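Side-chain contacts in AimR transcriptional regulator (Bacillus phage phi3T, PDB 5ZVV), which activates transcription of the aimX locus in the phage lysis-lysogeny switch, working as a dimer that the arbitrium peptide converts to an inactive monomer: residues Y85-Q90 against K190-M195; S151-M156 against K173-D178; A158-N161 against L167-S170. All coordinates share one frame; numbering follows the deposited sequence.

Contact 1: residues Y85-Q90 against K190-M195; sequences YSDINQ and KSRVSM
Asp-87 and Arg-192 form the polar half of this buried helix-to-helix contact. Arg-192 NH2 donates to Asp-87 OD2 at 2.9 Å with an N-H...O angle of 155°, making a salt bridge. The oxygen uses its anti lone pair, the one pointing away from OD1, and the carboxylate and guanidinium planes are nearly coplanar, 13° apart. With CG anti to the backbone N (chi1 -176°), the carboxylate swings round from the flank of its helix to the arginine. A water closes a ring on the same pair: it donates to Asp-87 OD2 at 3.0 Å and accepts from Arg-192 NH1 at 3.1 Å. Glu-84 takes the NE in a second salt bridge and Tyr-157 OH binds NH1, so the guanidinium is held at all three nitrogens and its rotation is fixed.

The apolar half belongs to Ile-88. Its CB lies over one face of the guanidinium, 3.6 Å from Arg-192 NH2, while CD1 runs on to the aliphatic part of the arginine, 3.8 Å from Arg-192 CG. The same methyl touches Ser-191 OG at 3.5 Å; that hydroxyl is bonded back to Ser-188 O in its own helix.

Just past the contact, helix 77-88 ends in a Schellman motif, with Gln-90 at positive phi. Arg-225 NE donates a hydrogen bond to Ile-88 O, and Ile-226 packs on the Ile-88 side chain. The contact thus sits where helices 77-88 and 184-203 meet, with helix 224-237 beside both and helix 145-161 supplying Tyr-157.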
loop_
_atom_site.group_PDB
_atom_site.type_symbol
_atom_site.label_atom_id
_atom_site.label_comp_id
_atom_site.label_asym_id
_atom_site.label_seq_id
_atom_site.Cartn_x
_atom_site.Cartn_y
_atom_site.Cartn_z
ATOM N N TYR A 85 -29.056 2.670 2.699
ATOM C CA TYR A 85 -29.653 2.882 1.384
ATOM C C TYR A 85 -29.361 4.285 0.865
ATOM O O TYR A 85 -29.073 4.471 -0.323
ATOM C CB TYR A 85 -31.162 2.633 1.444
ATOM C CG TYR A 85 -31.815 2.481 0.089
ATOM C CD1 TYR A 85 -31.608 1.342 -0.679
ATOM C CD2 TYR A 85 -32.647 3.471 -0.417
ATOM C CE1 TYR A 85 -32.206 1.196 -1.916
ATOM C CE2 TYR A 85 -33.250 3.335 -1.652
ATOM C CZ TYR A 85 -33.027 2.197 -2.397
ATOM O OH TYR A 85 -33.625 2.058 -3.628
ATOM N N SER A 86 -29.418 5.286 1.745
ATOM C CA SER A 86 -29.130 6.651 1.322
ATOM C C SER A 86 -27.688 6.787 0.859
ATOM O O SER A 86 -27.417 7.401 -0.179
ATOM C CB SER A 86 -29.425 7.627 2.462
ATOM O OG SER A 86 -29.271 8.970 2.038
ATOM N N ASP A 87 -26.746 6.198 1.601
ATOM C CA ASP A 87 -25.342 6.385 1.254
ATOM C C ASP A 87 -24.955 5.595 0.009
ATOM O O ASP A 87 -24.133 6.061 -0.789
ATOM C CB ASP A 87 -24.445 5.998 2.425
ATOM C CG ASP A 87 -22.987 6.281 2.143
ATOM O OD1 ASP A 87 -22.595 7.466 2.189
ATOM O OD2 ASP A 87 -22.239 5.324 1.852
ATOM N N ILE A 88 -25.521 4.398 -0.176
ATOM C CA ILE A 88 -25.158 3.627 -1.363
ATOM C C ILE A 88 -25.694 4.298 -2.624
ATOM O O ILE A 88 -25.108 4.159 -3.705
ATOM C CB ILE A 88 -25.640 2.167 -1.242
ATOM C CG1 ILE A 88 -24.872 1.275 -2.220
ATOM C CG2 ILE A 88 -27.137 2.059 -1.492
ATOM C CD1 ILE A 88 -25.214 -0.197 -2.118
ATOM N N ASN A 89 -26.797 5.038 -2.514
ATOM C CA ASN A 89 -27.312 5.822 -3.629
ATOM C C ASN A 89 -26.590 7.152 -3.803
ATOM O O ASN A 89 -26.863 7.854 -4.782
ATOM C CB ASN A 89 -28.810 6.087 -3.443
ATOM C CG ASN A 89 -29.670 4.900 -3.826
ATOM O OD1 ASN A 89 -29.899 4.639 -5.008
ATOM N ND2 ASN A 89 -30.172 4.186 -2.826
ATOM N N GLN A 90 -25.687 7.503 -2.882
ATOM C CA GLN A 90 -24.962 8.777 -2.899
ATOM C C GLN A 90 -25.916 9.963 -2.753
ATOM O O GLN A 90 -25.730 11.013 -3.371
ATOM C CB GLN A 90 -24.095 8.917 -4.154
ATOM C CG GLN A 90 -22.912 7.959 -4.191
ATOM C CD GLN A 90 -22.133 8.035 -5.491
ATOM O OE1 GLN A 90 -22.485 8.792 -6.397
ATOM N NE2 GLN A 90 -21.070 7.245 -5.591
ATOM N N LYS A 190 -22.906 -6.621 0.072
ATOM C CA LYS A 190 -22.447 -7.510 -0.988
ATOM C C LYS A 190 -22.285 -6.756 -2.299
ATOM O O LYS A 190 -21.268 -6.896 -2.987
ATOM C CB LYS A 190 -23.415 -8.683 -1.160
ATOM C CG LYS A 190 -23.224 -9.828 -0.171
ATOM C CD LYS A 190 -24.218 -10.948 -0.455
ATOM C CE LYS A 190 -24.108 -12.078 0.557
ATOM N NZ LYS A 190 -25.190 -13.086 0.362
ATOM N N SER A 191 -23.280 -5.947 -2.665
ATOM C CA SER A 191 -23.165 -5.175 -3.899
ATOM C C SER A 191 -21.983 -4.210 -3.840
ATOM O O SER A 191 -21.223 -4.089 -4.813
ATOM C CB SER A 191 -24.470 -4.430 -4.172
ATOM O OG SER A 191 -24.753 -3.501 -3.141
ATOM N N ARG A 192 -21.803 -3.531 -2.701
ATOM C CA ARG A 192 -20.657 -2.636 -2.535
ATOM C C ARG A 192 -19.341 -3.359 -2.810
ATOM O O ARG A 192 -18.560 -2.960 -3.688
ATOM C CB ARG A 192 -20.644 -2.050 -1.121
ATOM C CG ARG A 192 -21.702 -1.002 -0.811
ATOM C CD ARG A 192 -21.532 -0.547 0.632
ATOM N NE ARG A 192 -22.496 0.460 1.059
ATOM C CZ ARG A 192 -22.292 1.772 0.980
ATOM N NH1 ARG A 192 -21.163 2.243 0.470
ATOM N NH2 ARG A 192 -23.223 2.613 1.406
ATOM N N VAL A 193 -19.079 -4.430 -2.055
ATOM C CA VAL A 193 -17.825 -5.163 -2.206
ATOM C C VAL A 193 -17.689 -5.716 -3.618
ATOM O O VAL A 193 -16.582 -5.764 -4.170
ATOM C CB VAL A 193 -17.737 -6.275 -1.142
ATOM C CG1 VAL A 193 -16.457 -7.082 -1.315
ATOM C CG2 VAL A 193 -17.808 -5.668 0.252
ATOM N N SER A 194 -18.802 -6.121 -4.232
ATOM C CA SER A 194 -18.755 -6.615 -5.605
ATOM C C SER A 194 -18.229 -5.546 -6.549
ATOM O O SER A 194 -17.378 -5.821 -7.402
ATOM C CB SER A 194 -20.139 -7.088 -6.047
ATOM O OG SER A 194 -20.371 -8.429 -5.659
HETATM N N MSE A 195 -18.721 -4.318 -6.415
HETATM C CA MSE A 195 -18.239 -3.262 -7.297
HETATM C C MSE A 195 -16.770 -2.936 -7.044
HETATM O O MSE A 195 -15.983 -2.779 -7.994
HETATM C CB MSE A 195 -19.097 -2.004 -7.154
HETATM C CG MSE A 195 -20.386 -2.095 -7.950
HETATM SE SE MSE A 195 -20.082 -3.007 -9.661
HETATM C CE MSE A 195 -18.854 -1.719 -10.478
HETATM O O HOH W 1 -20.618 5.075 -0.637
#

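Contact 2: residues S151-M156 against K173-D178; sequences SNAMLM and KLLEFD
Leu-175 points its two methyls at helix 145-161 like a fork, and each prong finds a different part of the helix surface. CG stands anti to the carbonyl carbon (chi1 -60°) and CD1 extends onward with chi2 near 180°, which carries the branched end from the loop across to the helix. CD2 settles against the backbone, 3.9 Å from Ala-153 N and equally far from Asn-152 CB. CD1 lies further along the helix, toward Met-156, where it meets Met-156 SE at 4.0 Å and Ala-153 CB at 4.2 Å. The small alanine methyl therefore lies beneath the fork, flanked by the stem of Asn-152 and the selenium of the selenomethionine. Met-156 bends at its last torsion (chi3 66°), turning CE away from Leu-175 so that the selenium makes the contact.

The helix is kinked where Asn-152 N and Leu-155 N make no bond to the preceding turn, Leu-155 N bonding instead to Asn-152 O. Asn-152 presents carbon to the leucine while its amide nitrogen bonds to Leu-148 O, one turn earlier. Val-193 of helix 184-203 also packs on Leu-175, and a bound glycerol, probably from crystallisation, lies about 5 Å from the leucine side chain.

Apart from the backbone N of Ala-153, the touching atoms are carbon and selenium, at distances close to van der Waals contact. Such a contact probably owes more to shape and apolar burial than to direction, with Leu-175 packing the loop between helices 165-173 and 184-203 against helix 145-161.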
loop_
_atom_site.group_PDB
_atom_site.type_symbol
_atom_site.label_atom_id
_atom_site.label_comp_id
_atom_site.label_asym_id
_atom_site.label_seq_id
_atom_site.Cartn_x
_atom_site.Cartn_y
_atom_site.Cartn_z
ATOM N N SER A 151 -17.119 -0.636 9.132
ATOM C CA SER A 151 -15.946 0.123 9.545
ATOM C C SER A 151 -14.679 -0.379 8.869
ATOM O O SER A 151 -13.672 0.337 8.854
ATOM C CB SER A 151 -15.784 0.070 11.065
ATOM O OG SER A 151 -15.592 -1.258 11.514
ATOM N N ASN A 152 -14.703 -1.589 8.306
ATOM C CA ASN A 152 -13.591 -2.071 7.499
ATOM C C ASN A 152 -13.832 -1.892 6.006
ATOM O O ASN A 152 -12.934 -1.441 5.287
ATOM C CB ASN A 152 -13.311 -3.542 7.812
ATOM C CG ASN A 152 -12.629 -3.724 9.153
ATOM O OD1 ASN A 152 -11.437 -3.458 9.292
ATOM N ND2 ASN A 152 -13.384 -4.170 10.151
ATOM N N ALA A 153 -15.039 -2.214 5.530
ATOM C CA ALA A 153 -15.343 -2.073 4.110
ATOM C C ALA A 153 -15.217 -0.628 3.643
ATOM O O ALA A 153 -14.821 -0.377 2.498
ATOM C CB ALA A 153 -16.748 -2.604 3.821
HETATM N N MSE A 154 -15.537 0.329 4.508
HETATM C CA MSE A 154 -15.461 1.745 4.160
HETATM C C MSE A 154 -14.028 2.180 3.890
HETATM O O MSE A 154 -13.792 3.159 3.184
HETATM C CB MSE A 154 -16.059 2.605 5.274
HETATM C CG MSE A 154 -15.169 2.731 6.495
HETATM SE SE MSE A 154 -16.010 3.778 7.904
HETATM C CE MSE A 154 -14.465 4.069 9.067
ATOM N N LEU A 155 -13.072 1.454 4.473
ATOM C CA LEU A 155 -11.669 1.782 4.256
ATOM C C LEU A 155 -11.265 1.544 2.810
ATOM O O LEU A 155 -10.325 2.174 2.317
ATOM C CB LEU A 155 -10.783 0.961 5.196
ATOM C CG LEU A 155 -10.933 1.216 6.694
ATOM C CD1 LEU A 155 -9.934 0.379 7.481
ATOM C CD2 LEU A 155 -10.765 2.698 7.020
HETATM N N MSE A 156 -11.967 0.653 2.115
HETATM C CA MSE A 156 -11.648 0.317 0.730
HETATM C C MSE A 156 -11.894 1.488 -0.211
HETATM O O MSE A 156 -11.177 1.653 -1.198
HETATM C CB MSE A 156 -12.462 -0.895 0.275
HETATM C CG MSE A 156 -12.161 -2.163 1.042
HETATM SE SE MSE A 156 -13.215 -3.672 0.406
HETATM C CE MSE A 156 -12.443 -3.856 -1.380
ATOM N N LYS A 173 -9.995 -9.073 2.353
ATOM C CA LYS A 173 -9.761 -10.410 2.877
ATOM C C LYS A 173 -10.162 -10.535 4.341
ATOM O O LYS A 173 -10.284 -11.659 4.837
ATOM C CB LYS A 173 -8.292 -10.797 2.694
ATOM C CG LYS A 173 -7.884 -10.947 1.239
ATOM C CD LYS A 173 -6.400 -11.218 1.099
ATOM C CE LYS A 173 -5.968 -11.136 -0.356
ATOM N NZ LYS A 173 -4.500 -11.343 -0.503
ATOM N N LEU A 174 -10.386 -9.422 5.033
ATOM C CA LEU A 174 -10.837 -9.460 6.417
ATOM C C LEU A 174 -12.354 -9.411 6.542
ATOM O O LEU A 174 -12.877 -9.524 7.655
ATOM C CB LEU A 174 -10.215 -8.301 7.204
ATOM C CG LEU A 174 -8.690 -8.200 7.156
ATOM C CD1 LEU A 174 -8.199 -6.992 7.950
ATOM C CD2 LEU A 174 -8.043 -9.483 7.659
ATOM N N LEU A 175 -13.070 -9.249 5.431
ATOM C CA LEU A 175 -14.526 -9.149 5.447
ATOM C C LEU A 175 -15.124 -10.550 5.466
ATOM O O LEU A 175 -15.114 -11.252 4.450
ATOM C CB LEU A 175 -15.016 -8.362 4.236
ATOM C CG LEU A 175 -14.501 -6.928 4.112
ATOM C CD1 LEU A 175 -15.034 -6.292 2.844
ATOM C CD2 LEU A 175 -14.900 -6.117 5.332
ATOM N N GLU A 176 -15.651 -10.954 6.619
ATOM C CA GLU A 176 -16.310 -12.249 6.779
ATOM C C GLU A 176 -17.810 -12.027 6.630
ATOM O O GLU A 176 -18.477 -11.570 7.561
ATOM C CB GLU A 176 -15.963 -12.875 8.127
ATOM C CG GLU A 176 -14.481 -13.201 8.320
ATOM C CD GLU A 176 -13.985 -14.287 7.379
ATOM O OE1 GLU A 176 -12.777 -14.293 7.057
ATOM O OE2 GLU A 176 -14.802 -15.136 6.961
ATOM N N PHE A 177 -18.343 -12.347 5.448
ATOM C CA PHE A 177 -19.775 -12.190 5.217
ATOM C C PHE A 177 -20.606 -13.140 6.068
ATOM O O PHE A 177 -21.785 -12.862 6.314
ATOM C CB PHE A 177 -20.098 -12.395 3.736
ATOM C CG PHE A 177 -19.769 -11.210 2.873
ATOM C CD1 PHE A 177 -20.689 -10.189 2.694
ATOM C CD2 PHE A 177 -18.541 -11.115 2.241
ATOM C CE1 PHE A 177 -20.392 -9.098 1.901
ATOM C CE2 PHE A 177 -18.237 -10.025 1.446
ATOM C CZ PHE A 177 -19.163 -9.016 1.276
ATOM N N ASP A 178 -20.020 -14.250 6.525
ATOM C CA ASP A 178 -20.744 -15.169 7.398
ATOM C C ASP A 178 -21.066 -14.535 8.745
ATOM O O ASP A 178 -22.035 -14.936 9.400
ATOM C CB ASP A 178 -19.940 -16.453 7.594
ATOM C CG ASP A 178 -19.980 -17.356 6.376
ATOM O OD1 ASP A 178 -20.712 -17.029 5.419
ATOM O OD2 ASP A 178 -19.279 -18.393 6.377
#

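Contact 3: residues A158-N161 against L167-S170; sequences AYLN and LMKS
Leu-167 O is gripped from its own helix by Thr-171 OG1 and brushed from across the contact by the Tyr-159 ring, whose CD2 lies 3.6 Å away. Tyr-159 and Leu-167 face each other across a helical hairpin, helices 145-161 and 165-173 joined by a short turn, in a protein whose family belongs to the TPR clan. Over the tyrosine ring the geometry is a clean CH-pi contact: Leu-167 CB stands 3.6 Å from the ring centroid and only 5° off the normal. The leucine's branches then spread toward the phenol end, CD1 to Tyr-159 CE1 at 3.7 Å and CD2 to Tyr-159 OH at 3.8 Å.

Closer to the backbones, where Tyr-159 CA and Met-168 CA are 5.8 Å apart, Met-168 CG packs on Tyr-159 CB at 3.6 Å. Leu-196 of helix 184-203 touches both Leu-160 and Met-168. On the dimer side, Leu-167 packs against Leu-167 of the second subunit, which places this hairpin at the subunit interface. Selenomethionine Met-168 bends at chi3 (68°), its selenium coming 3.5 Å from Leu-160 CB and its CE 3.8 Å from that same carbon.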
loop_
_atom_site.group_PDB
_atom_site.type_symbol
_atom_site.label_atom_id
_atom_site.label_comp_id
_atom_site.label_asym_id
_atom_site.label_seq_id
_atom_site.Cartn_x
_atom_site.Cartn_y
_atom_site.Cartn_z
ATOM N N ALA A 158 -11.555 4.719 0.618
ATOM C CA ALA A 158 -10.440 5.642 0.809
ATOM C C ALA A 158 -9.173 5.118 0.141
ATOM O O ALA A 158 -8.472 5.866 -0.557
ATOM C CB ALA A 158 -10.208 5.880 2.301
ATOM N N TYR A 159 -8.866 3.830 0.343
ATOM C CA TYR A 159 -7.716 3.223 -0.322
ATOM C C TYR A 159 -7.839 3.326 -1.836
ATOM O O TYR A 159 -6.845 3.564 -2.533
ATOM C CB TYR A 159 -7.570 1.762 0.101
ATOM C CG TYR A 159 -7.053 1.564 1.507
ATOM C CD1 TYR A 159 -5.961 2.282 1.974
ATOM C CD2 TYR A 159 -7.657 0.656 2.368
ATOM C CE1 TYR A 159 -5.486 2.102 3.260
ATOM C CE2 TYR A 159 -7.193 0.473 3.654
ATOM C CZ TYR A 159 -6.106 1.199 4.096
ATOM O OH TYR A 159 -5.638 1.017 5.376
ATOM N N LEU A 160 -9.052 3.136 -2.364
ATOM C CA LEU A 160 -9.287 3.382 -3.782
ATOM C C LEU A 160 -9.039 4.842 -4.130
ATOM O O LEU A 160 -8.468 5.150 -5.183
ATOM C CB LEU A 160 -10.714 2.983 -4.158
ATOM C CG LEU A 160 -11.182 3.383 -5.558
ATOM C CD1 LEU A 160 -10.405 2.626 -6.621
ATOM C CD2 LEU A 160 -12.680 3.158 -5.711
ATOM N N ASN A 161 -9.455 5.757 -3.252
ATOM C CA ASN A 161 -9.283 7.177 -3.535
ATOM C C ASN A 161 -7.811 7.560 -3.605
ATOM O O ASN A 161 -7.450 8.497 -4.326
ATOM C CB ASN A 161 -10.007 8.017 -2.484
ATOM C CG ASN A 161 -10.025 9.494 -2.830
ATOM O OD1 ASN A 161 -10.726 9.917 -3.750
ATOM N ND2 ASN A 161 -9.257 10.288 -2.091
ATOM N N LEU A 167 -3.771 -2.486 -0.367
ATOM C CA LEU A 167 -4.493 -2.338 0.890
ATOM C C LEU A 167 -5.998 -2.454 0.713
ATOM O O LEU A 167 -6.703 -2.712 1.694
ATOM C CB LEU A 167 -4.143 -1.006 1.547
ATOM C CG LEU A 167 -3.011 -1.161 2.559
ATOM C CD1 LEU A 167 -2.386 0.174 2.856
ATOM C CD2 LEU A 167 -3.534 -1.798 3.836
HETATM N N MSE A 168 -6.509 -2.265 -0.499
HETATM C CA MSE A 168 -7.900 -2.598 -0.756
HETATM C C MSE A 168 -8.041 -4.102 -0.604
HETATM O O MSE A 168 -8.845 -4.588 0.202
HETATM C CB MSE A 168 -8.348 -2.159 -2.156
HETATM C CG MSE A 168 -8.443 -0.658 -2.357
HETATM SE SE MSE A 168 -9.108 -0.165 -4.130
HETATM C CE MSE A 168 -10.944 -0.817 -3.955
ATOM N N LYS A 169 -7.214 -4.829 -1.361
ATOM C CA LYS A 169 -7.347 -6.281 -1.428
ATOM C C LYS A 169 -7.251 -6.902 -0.042
ATOM O O LYS A 169 -8.157 -7.625 0.391
ATOM C CB LYS A 169 -6.288 -6.855 -2.369
ATOM C CG LYS A 169 -6.393 -6.304 -3.787
ATOM C CD LYS A 169 -5.254 -6.775 -4.677
ATOM C CE LYS A 169 -5.352 -8.263 -4.967
ATOM N NZ LYS A 169 -4.274 -8.707 -5.895
ATOM N N SER A 170 -6.179 -6.583 0.690
ATOM C CA SER A 170 -6.025 -7.105 2.044
ATOM C C SER A 170 -7.238 -6.774 2.902
ATOM O O SER A 170 -7.735 -7.635 3.639
ATOM C CB SER A 170 -4.742 -6.562 2.678
ATOM O OG SER A 170 -4.791 -5.152 2.833
#

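Overall arrangement
The three contacts are nested along the chain: contact 3 closes the shortest loop, contact 2 encloses it, and contact 1 encloses both. Contacts 2 and 3 share helix 145-161, and their centres lie about 11 Å apart; they meet where Met-156 O touches Met-168 CE. Contacts 1 and 2 are about 13 Å apart between centres and join through Val-193 and Lys-190, which pack against Leu-175 and Phe-177. Contacts 1 and 3 do not touch, their centres about 16 Å apart. Helix 184-203 links the salt bridge of contact 1, nearest the chain's centre, to the hairpin of contact 3 at the dimer interface, its Leu-196 touching Leu-160 and Met-168, all inside the AimR family region.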